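Local structure of clavulanic acid biosynthesis oligopeptide binding protein 2 (2WOL) at residues A49-Y53 and V54-L58; R399-F402 and R403-A406; A428-S432 and L433-H437; P438-V441 and R442-L446; G477-W480 and N481-E484. The protein probably binds oligopeptides or related ligands as a solute-binding protein, and belongs to the clavulanic acid biosynthetic pathway of Streptomyces clavuligerus. All blocks are in the same frame, centred on the assembly; numbering follows the deposited sequence.

Interaction 1: residues A49-Y53 and V54-L58; sequences ARTYY and VWVWL
With its CG beside the backbone N (chi1 -61°), the indole of Trp57 folds back from the first turn of helix 54-63 over the residues that lead into it. Its NE1 donates to Thr51 O at 2.9 Å in a nearly straight bond; the carbonyl oxygen lies in the ring plane, but the donor stands well above the carbonyl plane. Beyond NE1, the benzo edge meets the Tyr52 ring, Trp57 CZ2 to Tyr52 CD2 at 3.3 Å, with the two planes oblique at 48°. One face of the indole lies over Tyr53 O, which is occupied by its own bond from Trp57 N (2.9 Å) and a weak one from Val56 N. Tyr53, the N-cap residue, thus starts the helix through its carbonyl. Its ring runs beside that of Trp55, slid so far along that they barely overlap, while Tyr53 CB sits over the five-membered ring of Trp55, 4.2 Å from its centroid. Val56 CB packs against Thr51 OG1 at 3.2 Å. That hydroxyl also receives a weak bond from Tyr53 N and is hydrogen-bonded to Asp44, while Tyr52 OH bonds to Asp456, in the loop after strand 448-453. Aromatic rings gather at a helix N-terminus here, and a glycerol about 4 Å from the Trp57 side chain is consistent with a pocket lined by them, as expected of a solute-binding protein.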
loop_
_atom_site.group_PDB
_atom_site.type_symbol
_atom_site.label_atom_id
_atom_site.label_comp_id
_atom_site.label_asym_id
_atom_site.label_seq_id
_atom_site.Cartn_x
_atom_site.Cartn_y
_atom_site.Cartn_z
ATOM N N ALA A 49 8.533 9.815 8.848
ATOM C CA ALA A 49 7.132 10.198 9.005
ATOM C C ALA A 49 6.506 10.806 7.751
ATOM O O ALA A 49 5.287 10.961 7.687
ATOM C CB ALA A 49 6.973 11.152 10.181
ATOM N N ARG A 50 7.334 11.152 6.768
ATOM C CA ARG A 50 6.870 11.953 5.634
ATOM C C ARG A 50 6.880 11.215 4.302
ATOM O O ARG A 50 6.733 11.832 3.239
ATOM C CB ARG A 50 7.684 13.239 5.533
ATOM C CG ARG A 50 7.598 14.114 6.778
ATOM C CD ARG A 50 8.378 15.401 6.597
ATOM N NE ARG A 50 7.768 16.271 5.594
ATOM C CZ ARG A 50 8.286 17.425 5.182
ATOM N NH1 ARG A 50 9.436 17.864 5.683
ATOM N NH2 ARG A 50 7.652 18.141 4.262
ATOM N N THR A 51 7.046 9.897 4.364
ATOM C CA THR A 51 7.023 9.074 3.161
ATOM C C THR A 51 5.704 8.317 2.979
ATOM O O THR A 51 5.141 7.768 3.937
ATOM C CB THR A 51 8.215 8.094 3.091
ATOM O OG1 THR A 51 8.084 7.298 1.907
ATOM C CG2 THR A 51 8.260 7.170 4.323
ATOM N N TYR A 52 5.230 8.304 1.735
ATOM C CA TYR A 52 4.032 7.561 1.357
ATOM C C TYR A 52 4.303 6.668 0.143
ATOM O O TYR A 52 3.369 6.292 -0.574
ATOM C CB TYR A 52 2.857 8.509 1.061
ATOM C CG TYR A 52 1.579 8.133 1.785
ATOM C CD1 TYR A 52 0.909 9.064 2.579
ATOM C CD2 TYR A 52 1.056 6.841 1.701
ATOM C CE1 TYR A 52 -0.260 8.723 3.259
ATOM C CE2 TYR A 52 -0.109 6.486 2.380
ATOM C CZ TYR A 52 -0.759 7.433 3.158
ATOM O OH TYR A 52 -1.909 7.099 3.836
ATOM N N TYR A 53 5.579 6.352 -0.095
ATOM C CA TYR A 53 5.962 5.402 -1.138
ATOM C C TYR A 53 6.133 4.026 -0.519
ATOM O O TYR A 53 6.883 3.870 0.453
ATOM C CB TYR A 53 7.293 5.782 -1.795
ATOM C CG TYR A 53 7.293 6.956 -2.759
ATOM C CD1 TYR A 53 6.113 7.600 -3.137
ATOM C CD2 TYR A 53 8.494 7.402 -3.309
ATOM C CE1 TYR A 53 6.142 8.677 -4.034
ATOM C CE2 TYR A 53 8.534 8.464 -4.203
ATOM C CZ TYR A 53 7.359 9.095 -4.558
ATOM O OH TYR A 53 7.417 10.147 -5.442
ATOM N N VAL A 54 5.464 3.027 -1.089
ATOM C CA VAL A 54 5.572 1.651 -0.596
ATOM C C VAL A 54 7.031 1.194 -0.560
ATOM O O VAL A 54 7.464 0.582 0.418
ATOM C CB VAL A 54 4.705 0.656 -1.413
ATOM C CG1 VAL A 54 4.867 -0.762 -0.876
ATOM C CG2 VAL A 54 3.240 1.065 -1.372
ATOM N N TRP A 55 7.788 1.524 -1.605
ATOM C CA TRP A 55 9.181 1.099 -1.691
ATOM C C TRP A 55 10.100 1.821 -0.703
ATOM O O TRP A 55 11.162 1.308 -0.350
ATOM C CB TRP A 55 9.708 1.170 -3.129
ATOM C CG TRP A 55 9.806 2.542 -3.739
ATOM C CD1 TRP A 55 8.851 3.183 -4.480
ATOM C CD2 TRP A 55 10.945 3.414 -3.711
ATOM N NE1 TRP A 55 9.317 4.409 -4.895
ATOM C CE2 TRP A 55 10.601 4.574 -4.443
ATOM C CE3 TRP A 55 12.222 3.329 -3.136
ATOM C CZ2 TRP A 55 11.490 5.642 -4.616
ATOM C CZ3 TRP A 55 13.108 4.396 -3.309
ATOM C CH2 TRP A 55 12.735 5.534 -4.042
ATOM N N VAL A 56 9.696 3.010 -0.265
ATOM C CA VAL A 56 10.444 3.703 0.780
ATOM C C VAL A 56 10.079 3.121 2.154
ATOM O O VAL A 56 10.943 3.009 3.025
ATOM C CB VAL A 56 10.263 5.235 0.726
ATOM C CG1 VAL A 56 11.071 5.911 1.835
ATOM C CG2 VAL A 56 10.700 5.773 -0.635
ATOM N N TRP A 57 8.819 2.721 2.346
ATOM C CA TRP A 57 8.457 1.968 3.554
ATOM C C TRP A 57 9.308 0.701 3.638
ATOM O O TRP A 57 9.789 0.326 4.706
ATOM C CB TRP A 57 6.975 1.593 3.569
ATOM C CG TRP A 57 6.036 2.760 3.561
ATOM C CD1 TRP A 57 6.326 4.055 3.893
ATOM C CD2 TRP A 57 4.644 2.740 3.201
ATOM N NE1 TRP A 57 5.205 4.839 3.767
ATOM C CE2 TRP A 57 4.158 4.060 3.344
ATOM C CE3 TRP A 57 3.761 1.735 2.770
ATOM C CZ2 TRP A 57 2.828 4.405 3.070
ATOM C CZ3 TRP A 57 2.428 2.078 2.503
ATOM C CH2 TRP A 57 1.981 3.407 2.651
ATOM N N LEU A 58 9.491 0.055 2.489
ATOM C CA LEU A 58 10.317 -1.137 2.381
ATOM C C LEU A 58 11.778 -0.832 2.734
ATOM O O LEU A 58 12.412 -1.574 3.486
ATOM C CB LEU A 58 10.200 -1.683 0.955
ATOM C CG LEU A 58 10.837 -3.016 0.586
ATOM C CD1 LEU A 58 10.067 -4.168 1.231
ATOM C CD2 LEU A 58 10.841 -3.135 -0.926
#

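Interaction 2: residues R399-F402 and R403-A406; sequences RGKF and RLVA
Lys401 and Leu404 cross at an angle on the outer side of the first turn of helix 401-414, the helix of the beta-alpha-beta unit between strands 391-398 and 418-425, where Lys401 CD and NZ lie 4.1 and 4.0 Å from Leu404 CD1. Phe402 turns its ring toward the sheet, against Val450 and His305, and Val405 follows it onto Val450, with its CG2 3.5 Å from Lys401 O. Arg403 starts out with CB 3.3 Å from Gly400 O, then bends at chi2 (58°) and carries its guanidinium off to salt bridges with Asp407 and Glu424. Gly400 is the N-cap, and its carbonyl takes Leu404 N at 3.2 Å, plus a weak bond from Arg403 N. Val405 N to Lys401 O and Ala406 N to Phe402 O (2.9 Å) carry on the helical pattern. The chemistry is therefore divided: backbone bonds hold the turn, apolar groups fix it to the sheet, and Glu424, shared by Arg399 and Arg403, probably offsets part of their positive charge.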
loop_
_atom_site.group_PDB
_atom_site.type_symbol
_atom_site.label_atom_id
_atom_site.label_comp_id
_atom_site.label_asym_id
_atom_site.label_seq_id
_atom_site.Cartn_x
_atom_site.Cartn_y
_atom_site.Cartn_z
ATOM N N ARG A 399 -3.778 9.855 -18.263
ATOM C CA ARG A 399 -3.070 9.410 -19.464
ATOM C C ARG A 399 -2.320 8.109 -19.181
ATOM O O ARG A 399 -1.867 7.882 -18.057
ATOM C CB ARG A 399 -2.081 10.481 -19.937
ATOM C CG ARG A 399 -2.676 11.494 -20.903
ATOM C CD ARG A 399 -1.846 12.772 -20.992
ATOM N NE ARG A 399 -2.093 13.685 -19.873
ATOM C CZ ARG A 399 -3.005 14.657 -19.870
ATOM N NH1 ARG A 399 -3.783 14.860 -20.927
ATOM N NH2 ARG A 399 -3.141 15.432 -18.799
ATOM N N GLY A 400 -2.203 7.254 -20.196
ATOM C CA GLY A 400 -1.456 6.004 -20.071
ATOM C C GLY A 400 -2.335 4.774 -19.941
ATOM O O GLY A 400 -3.329 4.632 -20.655
ATOM N N LYS A 401 -1.963 3.885 -19.022
ATOM C CA LYS A 401 -2.660 2.609 -18.833
ATOM C C LYS A 401 -4.101 2.800 -18.363
ATOM O O LYS A 401 -4.990 2.022 -18.726
ATOM C CB LYS A 401 -1.893 1.718 -17.848
ATOM C CG LYS A 401 -2.071 0.222 -18.085
ATOM C CD LYS A 401 -1.317 -0.244 -19.326
ATOM C CE LYS A 401 -1.516 -1.731 -19.573
ATOM N NZ LYS A 401 -1.185 -2.114 -20.977
ATOM N N PHE A 402 -4.320 3.834 -17.553
ATOM C CA PHE A 402 -5.656 4.191 -17.082
ATOM C C PHE A 402 -6.551 4.610 -18.245
ATOM O O PHE A 402 -7.754 4.332 -18.232
ATOM C CB PHE A 402 -5.577 5.321 -16.050
ATOM C CG PHE A 402 -5.256 4.865 -14.650
ATOM C CD1 PHE A 402 -4.549 3.687 -14.414
ATOM C CD2 PHE A 402 -5.636 5.643 -13.563
ATOM C CE1 PHE A 402 -4.246 3.283 -13.115
ATOM C CE2 PHE A 402 -5.333 5.252 -12.264
ATOM C CZ PHE A 402 -4.641 4.068 -12.039
ATOM N N ARG A 403 -5.963 5.286 -19.234
ATOM C CA ARG A 403 -6.697 5.723 -20.425
ATOM C C ARG A 403 -7.148 4.536 -21.277
ATOM O O ARG A 403 -8.282 4.513 -21.766
ATOM C CB ARG A 403 -5.869 6.715 -21.259
ATOM C CG ARG A 403 -6.521 7.160 -22.574
ATOM C CD ARG A 403 -7.882 7.808 -22.344
ATOM N NE ARG A 403 -8.670 7.913 -23.573
ATOM C CZ ARG A 403 -8.870 9.041 -24.250
ATOM N NH1 ARG A 403 -8.345 10.184 -23.830
ATOM N NH2 ARG A 403 -9.608 9.024 -25.351
ATOM N N LEU A 404 -6.265 3.552 -21.439
ATOM C CA LEU A 404 -6.616 2.322 -22.150
ATOM C C LEU A 404 -7.803 1.622 -21.495
ATOM O O LEU A 404 -8.707 1.147 -22.184
ATOM C CB LEU A 404 -5.420 1.365 -22.233
ATOM C CG LEU A 404 -4.176 1.811 -23.011
ATOM C CD1 LEU A 404 -3.107 0.731 -22.937
ATOM C CD2 LEU A 404 -4.497 2.151 -24.460
ATOM N N VAL A 405 -7.797 1.574 -20.165
ATOM C CA VAL A 405 -8.913 1.009 -19.408
ATOM C C VAL A 405 -10.190 1.829 -19.630
ATOM O O VAL A 405 -11.258 1.263 -19.886
ATOM C CB VAL A 405 -8.565 0.860 -17.905
ATOM C CG1 VAL A 405 -9.803 0.521 -17.076
ATOM C CG2 VAL A 405 -7.488 -0.206 -17.717
ATOM N N ALA A 406 -10.070 3.156 -19.567
ATOM C CA ALA A 406 -11.210 4.043 -19.827
ATOM C C ALA A 406 -11.833 3.780 -21.198
ATOM O O ALA A 406 -13.057 3.694 -21.318
ATOM C CB ALA A 406 -10.804 5.509 -19.695
#

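Interaction 3: residues A428-S432 and L433-H437; sequences ATYFS and LGAGH
One face of the Tyr430 ring is covered by Ala435 CB, 3.9 Å from the ring centroid and displaced toward the hydroxyl end, a CH-pi contact across a short, weakly bonded helix with a wide, pi-type turn at 430-432. At the edge of the same ring lies Phe431 CE2, while one face of the Phe431 ring takes Tyr430 CD2. The imidazole of His437 presents its edge to Ser432 O, with CD2 3.9 Å away. Tyr430 reaches beneath Ala435 because its CG lies opposite the backbone N (chi1 -169°); its hydroxyl then bonds to Val450 O on strand 448-453, and Phe431 meets the ring of Trp480. The backbone explains the width of the turn. Thr429 O accepts Leu433 N at 2.7 Å, as in an ordinary helical turn, and more weakly Gly434 N at 2.9 Å, whereas Tyr430 O receives Gly436 N from six residues on, in the carbonyl plane. On the outer side Thr429 CB and Leu433 CB pass obliquely, 4.0 Å apart. A type I turn from Gly434 to His437 follows, closed by His437 N to Gly434 O at 3.1 Å, and His437 ND1 caps the next helix at Glu439 N. Gly436 CA approaches Phe431 O to 3.2 Å in a CA-H...O contact.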
loop_
_atom_site.group_PDB
_atom_site.type_symbol
_atom_site.label_atom_id
_atom_site.label_comp_id
_atom_site.label_asym_id
_atom_site.label_seq_id
_atom_site.Cartn_x
_atom_site.Cartn_y
_atom_site.Cartn_z
ATOM N N ALA A 428 0.263 13.577 -12.053
ATOM C CA ALA A 428 0.967 13.849 -10.796
ATOM C C ALA A 428 0.038 14.180 -9.626
ATOM O O ALA A 428 0.337 13.838 -8.479
ATOM C CB ALA A 428 1.984 14.964 -10.995
ATOM N N THR A 429 -1.084 14.835 -9.922
ATOM C CA THR A 429 -2.029 15.262 -8.891
ATOM C C THR A 429 -3.361 14.507 -8.948
ATOM O O THR A 429 -4.354 14.962 -8.383
ATOM C CB THR A 429 -2.328 16.771 -8.994
ATOM O OG1 THR A 429 -2.893 17.059 -10.279
ATOM C CG2 THR A 429 -1.059 17.597 -8.790
ATOM N N TYR A 430 -3.373 13.357 -9.618
ATOM C CA TYR A 430 -4.608 12.594 -9.838
ATOM C C TYR A 430 -5.325 12.220 -8.541
ATOM O O TYR A 430 -6.556 12.237 -8.476
ATOM C CB TYR A 430 -4.317 11.340 -10.663
ATOM C CG TYR A 430 -5.550 10.624 -11.174
ATOM C CD1 TYR A 430 -6.348 11.193 -12.168
ATOM C CD2 TYR A 430 -5.905 9.368 -10.681
ATOM C CE1 TYR A 430 -7.473 10.537 -12.650
ATOM C CE2 TYR A 430 -7.031 8.698 -11.160
ATOM C CZ TYR A 430 -7.810 9.292 -12.141
ATOM O OH TYR A 430 -8.925 8.645 -12.624
ATOM N N PHE A 431 -4.550 11.898 -7.510
ATOM C CA PHE A 431 -5.111 11.462 -6.233
ATOM C C PHE A 431 -5.306 12.617 -5.241
ATOM O O PHE A 431 -6.157 12.546 -4.354
ATOM C CB PHE A 431 -4.252 10.334 -5.642
ATOM C CG PHE A 431 -3.892 9.263 -6.645
ATOM C CD1 PHE A 431 -2.621 9.216 -7.210
ATOM C CD2 PHE A 431 -4.832 8.316 -7.044
ATOM C CE1 PHE A 431 -2.287 8.232 -8.147
ATOM C CE2 PHE A 431 -4.512 7.330 -7.978
ATOM C CZ PHE A 431 -3.237 7.289 -8.531
ATOM N N SER A 432 -4.532 13.687 -5.412
ATOM C CA SER A 432 -4.610 14.857 -4.538
ATOM C C SER A 432 -5.615 15.911 -5.012
ATOM O O SER A 432 -6.338 16.501 -4.200
ATOM C CB SER A 432 -3.226 15.494 -4.382
ATOM O OG SER A 432 -2.651 15.768 -5.650
ATOM N N LEU A 433 -5.652 16.156 -6.319
ATOM C CA LEU A 433 -6.492 17.221 -6.868
ATOM C C LEU A 433 -7.393 16.755 -8.011
ATOM O O LEU A 433 -8.239 17.515 -8.484
ATOM C CB LEU A 433 -5.630 18.408 -7.329
ATOM C CG LEU A 433 -4.817 19.184 -6.283
ATOM C CD1 LEU A 433 -3.757 20.036 -6.964
ATOM C CD2 LEU A 433 -5.711 20.041 -5.389
ATOM N N GLY A 434 -7.214 15.510 -8.450
ATOM C CA GLY A 434 -7.966 14.971 -9.583
ATOM C C GLY A 434 -9.153 14.141 -9.139
ATOM O O GLY A 434 -10.108 14.669 -8.568
ATOM N N ALA A 435 -9.089 12.837 -9.402
ATOM C CA ALA A 435 -10.137 11.908 -8.976
ATOM C C ALA A 435 -10.308 11.943 -7.460
ATOM O O ALA A 435 -11.408 11.748 -6.946
ATOM C CB ALA A 435 -9.814 10.495 -9.439
ATOM N N GLY A 436 -9.212 12.212 -6.753
ATOM C CA GLY A 436 -9.213 12.240 -5.294
ATOM C C GLY A 436 -9.721 13.520 -4.655
ATOM O O GLY A 436 -9.629 13.684 -3.438
ATOM N N HIS A 437 -10.259 14.434 -5.459
ATOM C CA HIS A 437 -10.867 15.638 -4.902
ATOM C C HIS A 437 -12.341 15.748 -5.276
ATOM O O HIS A 437 -12.665 15.932 -6.450
ATOM C CB HIS A 437 -10.114 16.898 -5.325
ATOM C CG HIS A 437 -10.333 18.056 -4.401
ATOM N ND1 HIS A 437 -11.581 18.585 -4.154
ATOM C CD2 HIS A 437 -9.464 18.779 -3.654
ATOM C CE1 HIS A 437 -11.472 19.583 -3.296
ATOM N NE2 HIS A 437 -10.197 19.723 -2.979
#

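Interaction 4: residues P438-V441 and R442-L446; sequences PETV and REHGL
Residues 438-444 form a short helix of about two turns, in which Pro438 O, Glu439 O and Thr440 O accept from the amides four residues on, the shortest being Glu443 N to Glu439 O at 2.8 Å. A Schellman motif stops it: Gly445, with positive phi, is the C-prime residue, Leu446 N reaches back to Val441 O at 3.0 Å, and Gly445 N bonds weakly to Arg442 O. Among the side chains, Arg442 runs extended from CG to NE and folds its guanidinium back along the helix; NH1 donates to Pro438 O at 3.0 Å, which lies in the guanidinium plane. Pro438 O is thus gripped from opposite faces of its plane by this NH1 and by Arg442 N. Thr440 and His444 run side by side, CG2 to CD2 at 3.7 Å, the methyl at the ring edge. Beyond the helix, Arg442 NH1 makes a salt bridge with Glu484, Thr440 OG1 bonds to Leu433 O of helix 430-434, and Leu446 lies on strand 418-425 at Lys423 and Leu425.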
loop_
_atom_site.group_PDB
_atom_site.type_symbol
_atom_site.label_atom_id
_atom_site.label_comp_id
_atom_site.label_asym_id
_atom_site.label_seq_id
_atom_site.Cartn_x
_atom_site.Cartn_y
_atom_site.Cartn_z
ATOM N N PRO A 438 -13.239 15.629 -4.274
ATOM C CA PRO A 438 -14.687 15.700 -4.493
ATOM C C PRO A 438 -15.165 16.898 -5.317
ATOM O O PRO A 438 -16.125 16.763 -6.079
ATOM C CB PRO A 438 -15.246 15.766 -3.071
ATOM C CG PRO A 438 -14.255 14.987 -2.270
ATOM C CD PRO A 438 -12.925 15.374 -2.853
ATOM N N GLU A 439 -14.497 18.045 -5.179
ATOM C CA GLU A 439 -14.875 19.241 -5.943
ATOM C C GLU A 439 -14.528 19.096 -7.425
ATOM O O GLU A 439 -15.289 19.541 -8.289
ATOM C CB GLU A 439 -14.186 20.491 -5.385
ATOM C CG GLU A 439 -14.695 20.972 -4.032
ATOM C CD GLU A 439 -13.815 22.065 -3.434
ATOM O OE1 GLU A 439 -13.370 22.961 -4.184
ATOM O OE2 GLU A 439 -13.565 22.026 -2.210
ATOM N N THR A 440 -13.389 18.465 -7.712
ATOM C CA THR A 440 -12.958 18.227 -9.090
ATOM C C THR A 440 -13.907 17.255 -9.780
ATOM O O THR A 440 -14.276 17.452 -10.939
ATOM C CB THR A 440 -11.514 17.684 -9.150
ATOM O OG1 THR A 440 -10.635 18.614 -8.513
ATOM C CG2 THR A 440 -11.059 17.473 -10.594
ATOM N N VAL A 441 -14.306 16.214 -9.052
ATOM C CA VAL A 441 -15.255 15.224 -9.557
ATOM C C VAL A 441 -16.566 15.913 -9.966
ATOM O O VAL A 441 -17.124 15.620 -11.024
ATOM C CB VAL A 441 -15.493 14.096 -8.516
ATOM C CG1 VAL A 441 -16.646 13.182 -8.931
ATOM C CG2 VAL A 441 -14.216 13.281 -8.318
ATOM N N ARG A 442 -17.029 16.846 -9.136
ATOM C CA ARG A 442 -18.243 17.612 -9.431
ATOM C C ARG A 442 -18.043 18.626 -10.562
ATOM O O ARG A 442 -18.901 18.755 -11.434
ATOM C CB ARG A 442 -18.769 18.291 -8.166
ATOM C CG ARG A 442 -19.435 17.330 -7.203
ATOM C CD ARG A 442 -19.553 17.937 -5.816
ATOM N NE ARG A 442 -20.277 17.065 -4.897
ATOM C CZ ARG A 442 -19.735 16.028 -4.259
ATOM N NH1 ARG A 442 -18.453 15.719 -4.442
ATOM N NH2 ARG A 442 -20.485 15.302 -3.438
ATOM N N GLU A 443 -16.909 19.327 -10.555
ATOM C CA GLU A 443 -16.598 20.323 -11.595
ATOM C C GLU A 443 -16.694 19.741 -13.009
ATOM O O GLU A 443 -17.255 20.366 -13.919
ATOM C CB GLU A 443 -15.206 20.927 -11.368
ATOM C CG GLU A 443 -14.788 21.945 -12.433
ATOM C CD GLU A 443 -13.371 22.478 -12.257
ATOM O OE1 GLU A 443 -12.774 22.297 -11.172
ATOM O OE2 GLU A 443 -12.850 23.085 -13.218
ATOM N N HIS A 444 -16.146 18.540 -13.181
ATOM C CA HIS A 444 -16.076 17.906 -14.490
ATOM C C HIS A 444 -17.172 16.868 -14.711
ATOM O O HIS A 444 -17.256 16.279 -15.789
ATOM C CB HIS A 444 -14.698 17.285 -14.707
ATOM C CG HIS A 444 -13.583 18.279 -14.668
ATOM N ND1 HIS A 444 -13.368 19.192 -15.678
ATOM C CD2 HIS A 444 -12.627 18.513 -13.738
ATOM C CE1 HIS A 444 -12.322 19.942 -15.374
ATOM N NE2 HIS A 444 -11.854 19.548 -14.203
ATOM N N GLY A 445 -18.008 16.661 -13.697
ATOM C CA GLY A 445 -19.143 15.737 -13.797
ATOM C C GLY A 445 -18.697 14.324 -14.113
ATOM O O GLY A 445 -19.173 13.707 -15.073
ATOM N N LEU A 446 -17.789 13.817 -13.285
ATOM C CA LEU A 446 -17.152 12.520 -13.510
ATOM C C LEU A 446 -17.945 11.398 -12.846
ATOM O O LEU A 446 -17.683 11.015 -11.702
ATOM C CB LEU A 446 -15.697 12.543 -13.019
ATOM C CG LEU A 446 -14.836 13.681 -13.586
ATOM C CD1 LEU A 446 -13.441 13.709 -12.973
ATOM C CD2 LEU A 446 -14.757 13.615 -15.114
#

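Interaction 5: residues G477-W480 and N481-E484; sequences GGNW and NLPE
This is a local turn contact in the loop between helices 460-468 and 488-499, where the Asn479 amide reaches over the backbone of Asn481 and a type I beta turn runs from Asn481 to Glu484. Asn479 spans the bend with both ends of its amide: ND2 donates to Asn481 O at 2.9 Å, and OD1 takes a weak bond from Asn481 N at 3.2 Å. Having CG on the far side from its own backbone N (chi1 -178°) sends the amide forward along the chain to do this. ND2 stands well above the plane of the Asn481 carbonyl, and Glu484 N, closing the turn at 2.9 Å, reaches the same oxygen from the opposite face; two bonds therefore hold the carbonyl of this buried residue. OD1 is further used by Lys474 N, which ties the amide to an earlier part of the loop. Leu482 turns back so that CD2 lies 3.5 Å from Asn479 O, and its side chain also packs on strand 448-453. The Trp480 indole leads away from the turn to meet the ring of Trp453, with a glycerol about 4 Å from it, a spot consistent with a pocket. Glu484 lies against Pro438 of helix 438-444. A water donates to Trp480 O at 2.7 Å and accepts from Leu482 N at 3.1 Å, bridging two atoms that also share a weak direct bond.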
loop_
_atom_site.group_PDB
_atom_site.type_symbol
_atom_site.label_atom_id
_atom_site.label_comp_id
_atom_site.label_asym_id
_atom_site.label_seq_id
_atom_site.Cartn_x
_atom_site.Cartn_y
_atom_site.Cartn_z
ATOM N N GLY A 477 -9.304 16.778 -0.698
ATOM C CA GLY A 477 -8.365 16.064 -1.558
ATOM C C GLY A 477 -7.734 14.874 -0.865
ATOM O O GLY A 477 -7.796 14.754 0.362
ATOM N N GLY A 478 -7.125 13.997 -1.658
ATOM C CA GLY A 478 -6.571 12.744 -1.157
ATOM C C GLY A 478 -7.662 11.757 -0.789
ATOM O O GLY A 478 -7.439 10.843 0.009
ATOM N N ASN A 479 -8.843 11.948 -1.374
ATOM C CA ASN A 479 -10.002 11.106 -1.094
ATOM C C ASN A 479 -9.911 9.771 -1.815
ATOM O O ASN A 479 -9.560 9.720 -2.997
ATOM C CB ASN A 479 -11.292 11.828 -1.502
ATOM C CG ASN A 479 -12.546 11.024 -1.196
ATOM O OD1 ASN A 479 -12.686 10.452 -0.115
ATOM N ND2 ASN A 479 -13.473 10.986 -2.152
ATOM N N TRP A 480 -10.240 8.700 -1.099
ATOM C CA TRP A 480 -10.265 7.362 -1.675
ATOM C C TRP A 480 -11.652 6.724 -1.676
ATOM O O TRP A 480 -11.857 5.659 -2.266
ATOM C CB TRP A 480 -9.240 6.469 -0.981
ATOM C CG TRP A 480 -7.882 6.709 -1.526
ATOM C CD1 TRP A 480 -6.883 7.449 -0.961
ATOM C CD2 TRP A 480 -7.383 6.247 -2.782
ATOM N NE1 TRP A 480 -5.781 7.456 -1.784
ATOM C CE2 TRP A 480 -6.059 6.722 -2.907
ATOM C CE3 TRP A 480 -7.920 5.457 -3.807
ATOM C CZ2 TRP A 480 -5.261 6.439 -4.022
ATOM C CZ3 TRP A 480 -7.130 5.177 -4.913
ATOM C CH2 TRP A 480 -5.813 5.670 -5.011
ATOM N N ASN A 481 -12.593 7.375 -1.004
ATOM C CA ASN A 481 -13.992 6.987 -1.066
ATOM C C ASN A 481 -14.624 7.786 -2.201
ATOM O O ASN A 481 -15.317 8.787 -1.981
ATOM C CB ASN A 481 -14.684 7.240 0.279
ATOM C CG ASN A 481 -16.119 6.729 0.314
ATOM O OD1 ASN A 481 -16.734 6.484 -0.724
ATOM N ND2 ASN A 481 -16.660 6.571 1.523
ATOM N N LEU A 482 -14.374 7.333 -3.424
ATOM C CA LEU A 482 -14.737 8.104 -4.612
ATOM C C LEU A 482 -16.247 8.264 -4.808
ATOM O O LEU A 482 -16.706 9.357 -5.150
ATOM C CB LEU A 482 -14.050 7.551 -5.870
ATOM C CG LEU A 482 -12.516 7.491 -5.848
ATOM C CD1 LEU A 482 -11.971 6.944 -7.162
ATOM C CD2 LEU A 482 -11.884 8.844 -5.516
ATOM N N PRO A 483 -17.030 7.190 -4.587
ATOM C CA PRO A 483 -18.485 7.359 -4.625
ATOM C C PRO A 483 -19.035 8.189 -3.466
ATOM O O PRO A 483 -20.221 8.528 -3.467
ATOM C CB PRO A 483 -19.007 5.921 -4.502
ATOM C CG PRO A 483 -17.846 5.050 -4.882
ATOM C CD PRO A 483 -16.658 5.781 -4.357
ATOM N N GLU A 484 -18.189 8.492 -2.482
ATOM C CA GLU A 484 -18.621 9.149 -1.240
ATOM C C GLU A 484 -19.775 8.380 -0.589
ATOM O O GLU A 484 -20.780 8.960 -0.162
ATOM C CB GLU A 484 -18.969 10.626 -1.483
ATOM C CG GLU A 484 -17.780 11.434 -1.997
ATOM C CD GLU A 484 -18.133 12.844 -2.441
ATOM O OE1 GLU A 484 -19.087 13.437 -1.885
ATOM O OE2 GLU A 484 -17.438 13.360 -3.343
HETATM O O HOH W 1 -13.831 4.279 -3.525
#

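Along the chain the five contacts come in numerical order, but interaction 1 stands apart: its centre lies about 19 Å from that of interaction 3 and 29 Å from that of interaction 4. The other four lie around the sheet containing strands 391-398, 418-425 and 448-453. Interaction 2 belongs to the beta-alpha-beta unit 391-398, 401-414, 418-425 and touches interaction 3 where Phe402 meets Tyr430. Interactions 3, 4 and 5 cluster with centres 10 to 11 Å apart, helices 430-434 and 438-444 being consecutive and the 477-484 loop returning against both. Tyr52 joins interaction 1 to this region through Asp456, consistent with facing sides of a ligand-binding cleft.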